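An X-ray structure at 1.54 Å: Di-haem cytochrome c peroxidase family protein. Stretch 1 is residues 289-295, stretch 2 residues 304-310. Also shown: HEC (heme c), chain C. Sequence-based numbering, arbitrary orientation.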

# COMPACT_ATOMS: atom_id res chain seq x y z
N GLY A 289 1.19 -11.59 -21.11
CA GLY A 289 0.58 -11.01 -19.92
C GLY A 289 0.67 -9.50 -19.89
O GLY A 289 -0.28 -8.82 -19.48
N LEU A 290 1.82 -8.94 -20.30
CA LEU A 290 1.97 -7.49 -20.39
C LEU A 290 0.94 -6.92 -21.36
O LEU A 290 0.31 -5.90 -21.09
CB LEU A 290 3.38 -7.14 -20.85
CG LEU A 290 3.68 -5.69 -21.22
CD1 LEU A 290 3.46 -4.77 -20.04
CD2 LEU A 290 5.11 -5.59 -21.74
N ALA A 291 0.74 -7.60 -22.49
CA ALA A 291 -0.25 -7.10 -23.44
C ALA A 291 -1.67 -7.18 -22.88
O ALA A 291 -2.47 -6.27 -23.09
CB ALA A 291 -0.13 -7.86 -24.75
N LEU A 292 -2.00 -8.26 -22.15
CA LEU A 292 -3.31 -8.34 -21.50
C LEU A 292 -3.47 -7.24 -20.47
O LEU A 292 -4.57 -6.68 -20.31
CB LEU A 292 -3.47 -9.70 -20.83
CG LEU A 292 -3.70 -10.84 -21.82
CD1 LEU A 292 -3.30 -12.15 -21.17
CD2 LEU A 292 -5.16 -10.90 -22.25
N PHE A 293 -2.41 -6.96 -19.73
CA PHE A 293 -2.39 -5.95 -18.68
C PHE A 293 -2.76 -4.58 -19.22
O PHE A 293 -3.40 -3.79 -18.51
CB PHE A 293 -1.00 -5.93 -18.04
CG PHE A 293 -0.93 -5.20 -16.72
CD1 PHE A 293 -0.62 -3.86 -16.65
CD2 PHE A 293 -1.12 -5.90 -15.54
CE1 PHE A 293 -0.56 -3.21 -15.43
CE2 PHE A 293 -1.05 -5.27 -14.32
CZ PHE A 293 -0.76 -3.94 -14.25
N ARG A 294 -2.37 -4.29 -20.47
CA ARG A 294 -2.58 -3.01 -21.12
C ARG A 294 -3.73 -3.04 -22.12
O ARG A 294 -3.92 -2.06 -22.85
CB ARG A 294 -1.31 -2.56 -21.83
CG ARG A 294 -0.17 -2.28 -20.91
CD ARG A 294 0.88 -1.42 -21.59
NE ARG A 294 1.68 -2.21 -22.50
CZ ARG A 294 2.88 -1.82 -22.93
NH1 ARG A 294 3.58 -2.60 -23.75
NH2 ARG A 294 3.36 -0.66 -22.52
N ASN A 295 -4.46 -4.14 -22.20
CA ASN A 295 -5.53 -4.30 -23.17
C ASN A 295 -6.83 -3.83 -22.53
O ASN A 295 -7.31 -4.47 -21.57
CB ASN A 295 -5.63 -5.76 -23.61
CG ASN A 295 -6.71 -6.01 -24.66
OD1 ASN A 295 -7.68 -5.27 -24.80
ND2 ASN A 295 -6.56 -7.12 -25.38
N CYS A 304 -5.71 1.58 -13.93
CA CYS A 304 -5.52 1.95 -12.53
C CYS A 304 -4.08 1.73 -12.09
O CYS A 304 -3.50 2.58 -11.43
CB CYS A 304 -6.45 1.14 -11.63
SG CYS A 304 -8.18 1.42 -12.05
N HIS A 305 -3.51 0.58 -12.45
CA HIS A 305 -2.13 0.23 -12.14
C HIS A 305 -1.25 0.68 -13.30
O HIS A 305 -0.82 -0.11 -14.15
CB HIS A 305 -1.98 -1.28 -11.93
CG HIS A 305 -2.82 -1.84 -10.83
ND1 HIS A 305 -2.48 -1.75 -9.49
CD2 HIS A 305 -3.97 -2.56 -10.87
CE1 HIS A 305 -3.40 -2.36 -8.76
NE2 HIS A 305 -4.31 -2.86 -9.57
N THR A 306 -0.94 1.97 -13.31
CA THR A 306 -0.41 2.59 -14.52
C THR A 306 1.06 2.25 -14.75
O THR A 306 1.83 1.98 -13.82
CB THR A 306 -0.56 4.10 -14.45
OG1 THR A 306 0.10 4.56 -13.28
CG2 THR A 306 -2.01 4.50 -14.40
N LEU A 307 1.46 2.27 -16.02
CA LEU A 307 2.83 1.97 -16.39
C LEU A 307 3.14 2.66 -17.72
O LEU A 307 2.24 2.97 -18.50
CB LEU A 307 3.09 0.47 -16.52
CG LEU A 307 2.54 -0.29 -17.73
CD1 LEU A 307 3.00 -1.74 -17.70
CD2 LEU A 307 1.01 -0.24 -17.84
N SER A 308 4.43 2.87 -17.92
CA SER A 308 4.96 3.45 -19.15
C SER A 308 6.38 2.93 -19.31
O SER A 308 7.28 3.38 -18.58
CB SER A 308 4.97 4.97 -19.10
OG SER A 308 5.54 5.48 -20.29
N ASP A 309 6.59 1.99 -20.23
CA ASP A 309 7.95 1.55 -20.55
C ASP A 309 8.56 2.50 -21.59
O ASP A 309 8.71 2.18 -22.77
CB ASP A 309 7.95 0.10 -21.04
CG ASP A 309 6.81 -0.21 -21.98
OD1 ASP A 309 5.93 0.66 -22.14
OD2 ASP A 309 6.78 -1.33 -22.55
N THR A 310 8.90 3.70 -21.12
CA THR A 310 9.47 4.73 -21.99
C THR A 310 10.64 5.41 -21.30
O THR A 310 10.81 5.33 -20.08
CB THR A 310 8.44 5.79 -22.37
OG1 THR A 310 7.94 6.41 -21.18
CG2 THR A 310 7.30 5.15 -23.18
FE HEC C . -5.97 -4.06 -9.09
CHA HEC C . -5.36 -4.44 -5.74
CHB HEC C . -3.97 -6.77 -9.77
CHC HEC C . -7.08 -4.11 -12.34
CHD HEC C . -7.66 -1.15 -8.53
NA HEC C . -4.83 -5.32 -7.98
C1A HEC C . -4.69 -5.26 -6.60
C2A HEC C . -3.89 -6.39 -6.21
C3A HEC C . -3.43 -6.97 -7.33
C4A HEC C . -4.02 -6.31 -8.47
CMA HEC C . -2.61 -8.25 -7.43
CAA HEC C . -3.44 -6.70 -4.76
CBA HEC C . -2.14 -6.00 -4.43
CGA HEC C . -1.67 -6.14 -3.00
O1A HEC C . -0.68 -5.42 -2.68
O2A HEC C . -2.41 -6.69 -2.14
NB HEC C . -5.59 -5.18 -10.73
C1B HEC C . -4.68 -6.23 -10.81
C2B HEC C . -4.70 -6.75 -12.16
C3B HEC C . -5.60 -6.07 -12.87
C4B HEC C . -6.14 -5.04 -11.99
CMB HEC C . -3.75 -7.87 -12.67
CAB HEC C . -6.09 -6.32 -14.32
CBB HEC C . -6.69 -7.74 -14.46
NC HEC C . -7.08 -2.83 -10.24
C1C HEC C . -7.48 -3.07 -11.54
C2C HEC C . -8.34 -1.99 -11.93
C3C HEC C . -8.42 -1.12 -10.92
C4C HEC C . -7.66 -1.65 -9.81
CMC HEC C . -8.92 -1.90 -13.36
CAC HEC C . -9.02 0.30 -10.96
CBC HEC C . -10.53 0.18 -11.25
ND HEC C . -6.37 -2.98 -7.44
C1D HEC C . -7.12 -1.79 -7.45
C2D HEC C . -7.40 -1.44 -6.09
C3D HEC C . -6.79 -2.48 -5.24
C4D HEC C . -6.11 -3.38 -6.14
CMD HEC C . -8.19 -0.24 -5.58
CAD HEC C . -6.85 -2.57 -3.70
CBD HEC C . -8.14 -3.27 -3.33
CGD HEC C . -8.11 -3.74 -1.90
O1D HEC C . -7.02 -3.70 -1.27
O2D HEC C . -9.15 -4.31 -1.45
O HOH W 1 2.02 1.63 -21.45

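One salt bridge anchors this contact: NH2 of Arg294 donates a hydrogen bond to OD1 of Asp309 at 2.9 Å, with the carboxylate oxygen lying near the guanidinium plane, where the N-H bonds point. Arg294 is the first residue to leave helical geometry, and its CA-to-CB bond runs sideways to the other stretch, so reach must come from length: chi angles of m, t, m carry the charged end across. Asp309, much shorter, points toward the helix from the start. The same NH2 also donates to water 1 at 2.9 Å, and that water donates in turn to the backbone O of Leu307 at 3.2 Å, so one nitrogen serves a side chain directly and a backbone through solvent.

Beneath the charge the arginine is also a hydrocarbon. Its CG lies 3.9 Å from CD2 of Leu307, the residue with the largest area covered in this contact. Leucine suits this position because its branched end fills the space between three side chains: CD1 of Leu307 meets CD1 of Leu290 at 3.9 Å, CD2 of Leu307 lies 4.1 Å from CE1 of Phe293, and both methyls border the ring. Leu290 starts sideways, but its end closes the gap.

Phe293, one turn along the helix from Leu290, points toward the loop and presents its ring edge. CE1 lies 3.4 Å from O of His305, and CZ lies 3.7 Å from CB of His305. That carbonyl is buried without a polar partner, a cost the contact accepts.

The histidine's backbone and CB meet the phenylalanine while its imidazole serves the heme: NE2 of His305 binds the iron, FE of HEC, at 2.1 Å, and SG of neighbouring Cys304 is bonded to CAC of HEC at 1.8 Å. The whole interface buries just 287 Å², and stretch 2 contributes no regular secondary structure to it.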